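Local coordinates for protein LacI family sugar-binding transcriptional regulator (Enterococcus faecalis V583, PDB 4RK0) that probably regulates transcription as a LacI-family DNA-binding repressor responsive to a sugar, and binds ribose in a pocket of its periplasmic-binding-protein-like part, at residues I140-R143 with L144-F147; A117-L120 with Q121-H125. All coordinates share one frame; numbering follows the deposited sequence.

In the fold
Interaction 1 lies within helix 138-150; interaction 2 is the C-terminal end of helix 109-122 with the loop that follows it. Both belong to the lobe of the parallel sheet with strand 127-132, their centres about 16 Å apart. Interaction 2 comes first along the chain; strand 127-132 follows, and then helix 138-150 of the beta-alpha-beta unit that ends in strand 154-159. The two helices meet directly, with Phe147 CE2 3.5 Å from Ala117 CA. Interaction 1, whose Ile140 and Arg143 line the ribose pocket, has its centre about 12 Å from the chain's centre, interaction 2 about 23 Å. One packed helix pair thus joins a sugar-binding turn to a helix end outside that pocket.

Interaction 1 of 2, residues I140-R143 with L144-F147; sequences IQQR and LKGF. With RIB (alpha-D-ribofuranose), chain E.
Ribose O3 is gripped by both terminal nitrogens of Arg143, NH1 and NH2 each lying 3.0 Å from it, while the backbone O of Arg143 accepts a bond from Phe147 N one turn on. NH2 also reaches ribose O2 at 2.9 Å, so two sugar hydroxyl oxygens share one guanidinium. The N-H to acceptor angles, 136° to 141°, mark these bonds as bent. The sugar comes in at the edge, with its C3 in the guanidinium plane, and the chain reaches it because it is extended from CG to NE. One face is met off-centre by Ile140 CG1, 4.0 Å above the plane, and Ile140 CD1 approaches ribose O1 at 3.8 Å.

The backbone repeats the i to i+4 pattern: Gly146 N binds Gln142 O at 2.8 Å, and Lys145 N meets Gln141 O almost straight (170°) in the carbonyl plane. Two pairs of side chains lie side by side, pointing the same way: Leu144 CD2 touches Gln141 OE1 at 3.5 Å, and Lys145 NZ stands 3.7 Å from Gln142 OE1.

Further partners fix the guanidinium: Asp109 pairs with NE, Ile185 O takes a bond from NH1, and Tyr213 forms a cation-pi contact. Asp94 and Asp214 are among the other residues that bind the ribose. This web probably stabilises the positive charge of Arg143 and holds its donors ready for O2 and O3.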
loop_
_atom_site.group_PDB
_atom_site.type_symbol
_atom_site.label_atom_id
_atom_site.label_comp_id
_atom_site.label_asym_id
_atom_site.label_seq_id
_atom_site.Cartn_x
_atom_site.Cartn_y
_atom_site.Cartn_z
ATOM N N ILE A 140 15.021 -10.373 8.783
ATOM C CA ILE A 140 13.940 -11.324 8.947
ATOM C C ILE A 140 14.435 -12.584 9.645
ATOM O O ILE A 140 13.785 -13.056 10.569
ATOM C CB ILE A 140 13.265 -11.633 7.605
ATOM C CG1 ILE A 140 12.518 -10.370 7.166
ATOM C CG2 ILE A 140 12.338 -12.817 7.770
ATOM C CD1 ILE A 140 12.083 -10.343 5.719
ATOM N N GLN A 141 15.635 -13.046 9.266
ATOM C CA GLN A 141 16.240 -14.198 9.880
ATOM C C GLN A 141 16.395 -13.953 11.369
ATOM O O GLN A 141 16.134 -14.835 12.160
ATOM C CB GLN A 141 17.624 -14.523 9.251
ATOM C CG GLN A 141 18.105 -15.929 9.614
ATOM C CD GLN A 141 17.285 -17.040 8.961
ATOM O OE1 GLN A 141 16.880 -18.016 9.609
ATOM N NE2 GLN A 141 17.037 -16.899 7.672
ATOM N N GLN A 142 16.802 -12.743 11.752
ATOM C CA GLN A 142 16.874 -12.407 13.179
ATOM C C GLN A 142 15.577 -12.626 13.973
ATOM O O GLN A 142 15.619 -12.869 15.177
ATOM C CB GLN A 142 17.354 -10.971 13.368
ATOM C CG GLN A 142 18.792 -10.738 12.932
ATOM C CD GLN A 142 19.801 -11.431 13.836
ATOM O OE1 GLN A 142 20.398 -12.448 13.473
ATOM N NE2 GLN A 142 19.996 -10.878 15.019
ATOM N N ARG A 143 14.416 -12.518 13.340
ATOM C CA ARG A 143 13.178 -12.773 14.056
ATOM C C ARG A 143 13.056 -14.241 14.432
ATOM O O ARG A 143 12.621 -14.598 15.535
ATOM C CB ARG A 143 11.978 -12.373 13.207
ATOM C CG ARG A 143 11.876 -10.889 12.931
ATOM C CD ARG A 143 10.860 -10.541 11.849
ATOM N NE ARG A 143 11.129 -9.204 11.337
ATOM C CZ ARG A 143 10.541 -8.653 10.293
ATOM N NH1 ARG A 143 9.532 -9.288 9.672
ATOM N NH2 ARG A 143 10.914 -7.436 9.905
ATOM N N LEU A 144 13.425 -15.119 13.509
ATOM C CA LEU A 144 13.462 -16.529 13.836
ATOM C C LEU A 144 14.488 -16.785 14.946
ATOM O O LEU A 144 14.220 -17.540 15.920
ATOM C CB LEU A 144 13.841 -17.353 12.606
ATOM C CG LEU A 144 14.046 -18.838 12.930
ATOM C CD1 LEU A 144 12.767 -19.495 13.421
ATOM C CD2 LEU A 144 14.565 -19.556 11.695
ATOM N N LYS A 145 15.674 -16.197 14.764
ATOM C CA LYS A 145 16.772 -16.361 15.767
ATOM C C LYS A 145 16.316 -15.907 17.149
ATOM O O LYS A 145 16.507 -16.607 18.141
ATOM C CB LYS A 145 18.009 -15.577 15.330
ATOM C CG LYS A 145 19.293 -15.961 16.065
ATOM C CD LYS A 145 20.480 -16.050 15.110
ATOM C CE LYS A 145 21.803 -15.822 15.822
ATOM N NZ LYS A 145 22.000 -14.378 16.133
ATOM N N GLY A 146 15.665 -14.751 17.227
ATOM C CA GLY A 146 15.153 -14.303 18.529
ATOM C C GLY A 146 14.069 -15.216 19.052
ATOM O O GLY A 146 14.015 -15.534 20.251
ATOM N N PHE A 147 13.190 -15.668 18.158
ATOM C CA PHE A 147 12.153 -16.617 18.529
ATOM C C PHE A 147 12.761 -17.878 19.178
ATOM O O PHE A 147 12.343 -18.300 20.263
ATOM C CB PHE A 147 11.321 -16.957 17.308
ATOM C CG PHE A 147 10.107 -17.762 17.597
ATOM C CD1 PHE A 147 10.170 -19.147 17.659
ATOM C CD2 PHE A 147 8.871 -17.135 17.817
ATOM C CE1 PHE A 147 9.046 -19.888 17.937
ATOM C CE2 PHE A 147 7.739 -17.878 18.078
ATOM C CZ PHE A 147 7.822 -19.260 18.148
HETATM O O5 RIB E . 6.432 -6.736 6.068
HETATM C C5 RIB E . 7.491 -6.520 5.148
HETATM C C4 RIB E . 8.684 -7.069 5.801
HETATM O O4 RIB E . 9.869 -7.076 4.964
HETATM C C3 RIB E . 8.705 -6.100 6.967
HETATM O O3 RIB E . 8.528 -6.962 8.093
HETATM C C2 RIB E . 10.055 -5.413 6.745
HETATM O O2 RIB E . 10.813 -5.354 7.929
HETATM C C1 RIB E . 10.735 -6.089 5.541
HETATM O O1 RIB E . 12.059 -6.502 5.831
#

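Interaction 2 of 2, residues A117-L120 with Q121-H125; sequences AKHL and QEQRH
Gln123 lays its CG over one face of the His119 ring, a CH-pi contact with CG 4.1 Å from the ring centroid and 24° off the normal. The carbon sits toward the rim, nearest NE2 at 3.8 Å, and the Gln123 amide is turned 58° from the ring plane. His119 CG stands anti to its own backbone N (chi1 -179°), which brings the ring to where Gln123 and Glu122 of the next turn can reach it; Gln123 meets it with a chain bent at chi2. Glu122 approaches the same ring obliquely. Glu122 OE2 and His119 ND1 are not in contact but share a water that lies in the ring plane, 2.9 Å from His119 ND1, and donates to Glu122 OE2.

Leu120 O takes part in ending the helix. It accepts His125 N at 3.0 Å, while Arg124 N binds Gln121 O at 2.8 Å; with Arg124 at positive phi, this pair of bonds defines a Schellman motif. The reversal brings the His125 ring edge-on to the same carbonyl, with CD2 3.8 Å from Leu120 O.

Thr270 OG1 is hydrogen-bonded to both His119 NE2 and Gln123 NE2, and His125 bonds through ND1 to Thr180 and through NE2 to Ala271 O. The end of helix 109-122 is thereby tied to the C-terminal segment through Thr270 and Ala271, and through Thr180 to the start of strand 181-184, while Ala117 also packs against Val150 of helix 138-150.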
loop_
_atom_site.group_PDB
_atom_site.type_symbol
_atom_site.label_atom_id
_atom_site.label_comp_id
_atom_site.label_asym_id
_atom_site.label_seq_id
_atom_site.Cartn_x
_atom_site.Cartn_y
_atom_site.Cartn_z
ATOM N N ALA A 117 7.535 -15.332 20.563
ATOM C CA ALA A 117 7.713 -16.563 21.322
ATOM C C ALA A 117 7.109 -16.504 22.731
ATOM O O ALA A 117 6.491 -17.463 23.142
ATOM C CB ALA A 117 9.186 -16.907 21.409
ATOM N N LYS A 118 7.296 -15.389 23.444
ATOM C CA LYS A 118 6.873 -15.266 24.824
ATOM C C LYS A 118 5.378 -15.277 24.843
ATOM O O LYS A 118 4.772 -15.855 25.712
ATOM C CB LYS A 118 7.325 -13.956 25.474
ATOM C CG LYS A 118 8.746 -13.934 26.025
ATOM C CD LYS A 118 8.947 -12.667 26.856
ATOM C CE LYS A 118 10.414 -12.350 27.078
ATOM N NZ LYS A 118 11.132 -13.482 27.725
ATOM N N HIS A 119 4.787 -14.608 23.877
ATOM C CA HIS A 119 3.352 -14.597 23.810
ATOM C C HIS A 119 2.752 -15.981 23.605
ATOM O O HIS A 119 1.794 -16.351 24.305
ATOM C CB HIS A 119 2.906 -13.679 22.700
ATOM C CG HIS A 119 1.435 -13.598 22.602
ATOM N ND1 HIS A 119 0.671 -13.012 23.580
ATOM C CD2 HIS A 119 0.571 -14.109 21.694
ATOM C CE1 HIS A 119 -0.603 -13.118 23.253
ATOM N NE2 HIS A 119 -0.689 -13.800 22.129
ATOM N N LEU A 120 3.278 -16.741 22.636
ATOM C CA LEU A 120 2.724 -18.090 22.372
ATOM C C LEU A 120 2.946 -19.013 23.565
ATOM O O LEU A 120 2.092 -19.839 23.893
ATOM C CB LEU A 120 3.283 -18.716 21.100
ATOM C CG LEU A 120 2.835 -18.059 19.768
ATOM C CD1 LEU A 120 3.538 -18.653 18.570
ATOM C CD2 LEU A 120 1.314 -18.158 19.608
ATOM N N GLN A 121 4.070 -18.854 24.237
ATOM C CA GLN A 121 4.289 -19.577 25.517
ATOM C C GLN A 121 3.261 -19.201 26.602
ATOM O O GLN A 121 2.730 -20.094 27.271
ATOM C CB GLN A 121 5.730 -19.297 26.008
ATOM C CG GLN A 121 6.341 -20.306 26.971
ATOM C CD GLN A 121 7.775 -19.936 27.348
ATOM O OE1 GLN A 121 8.418 -19.122 26.672
ATOM N NE2 GLN A 121 8.279 -20.527 28.424
ATOM N N GLU A 122 3.032 -17.903 26.833
ATOM C CA GLU A 122 1.970 -17.463 27.748
ATOM C C GLU A 122 0.582 -18.074 27.411
ATOM O O GLU A 122 -0.173 -18.426 28.295
ATOM C CB GLU A 122 1.878 -15.939 27.766
ATOM C CG GLU A 122 1.014 -15.380 28.870
ATOM C CD GLU A 122 0.522 -13.982 28.563
ATOM O OE1 GLU A 122 0.893 -13.059 29.311
ATOM O OE2 GLU A 122 -0.229 -13.807 27.575
ATOM N N GLN A 123 0.302 -18.261 26.133
ATOM C CA GLN A 123 -0.920 -18.927 25.688
ATOM C C GLN A 123 -0.780 -20.449 25.648
ATOM O O GLN A 123 -1.653 -21.155 25.157
ATOM C CB GLN A 123 -1.301 -18.398 24.309
ATOM C CG GLN A 123 -1.536 -16.889 24.248
ATOM C CD GLN A 123 -2.846 -16.448 24.887
ATOM O OE1 GLN A 123 -3.156 -16.780 26.026
ATOM N NE2 GLN A 123 -3.619 -15.694 24.146
ATOM N N ARG A 124 0.337 -20.964 26.156
ATOM C CA ARG A 124 0.532 -22.403 26.379
ATOM C C ARG A 124 0.639 -23.259 25.137
ATOM O O ARG A 124 0.425 -24.470 25.209
ATOM C CB ARG A 124 -0.580 -22.979 27.245
ATOM C CG ARG A 124 -0.992 -22.059 28.373
ATOM C CD ARG A 124 -1.555 -22.810 29.577
ATOM N NE ARG A 124 -2.934 -23.210 29.360
ATOM C CZ ARG A 124 -4.017 -22.537 29.750
ATOM N NH1 ARG A 124 -5.217 -23.036 29.470
ATOM N NH2 ARG A 124 -3.933 -21.373 30.396
ATOM N N HIS A 125 1.002 -22.669 24.007
ATOM C CA HIS A 125 1.238 -23.463 22.803
ATOM C C HIS A 125 2.587 -24.158 22.871
ATOM O O HIS A 125 3.582 -23.527 23.183
ATOM C CB HIS A 125 1.123 -22.588 21.566
ATOM C CG HIS A 125 -0.269 -22.101 21.371
ATOM N ND1 HIS A 125 -1.221 -22.852 20.724
ATOM C CD2 HIS A 125 -0.900 -21.003 21.837
ATOM C CE1 HIS A 125 -2.382 -22.221 20.774
ATOM N NE2 HIS A 125 -2.220 -21.101 21.451
HETATM O O HOH W 1 1.444 -11.817 26.054
#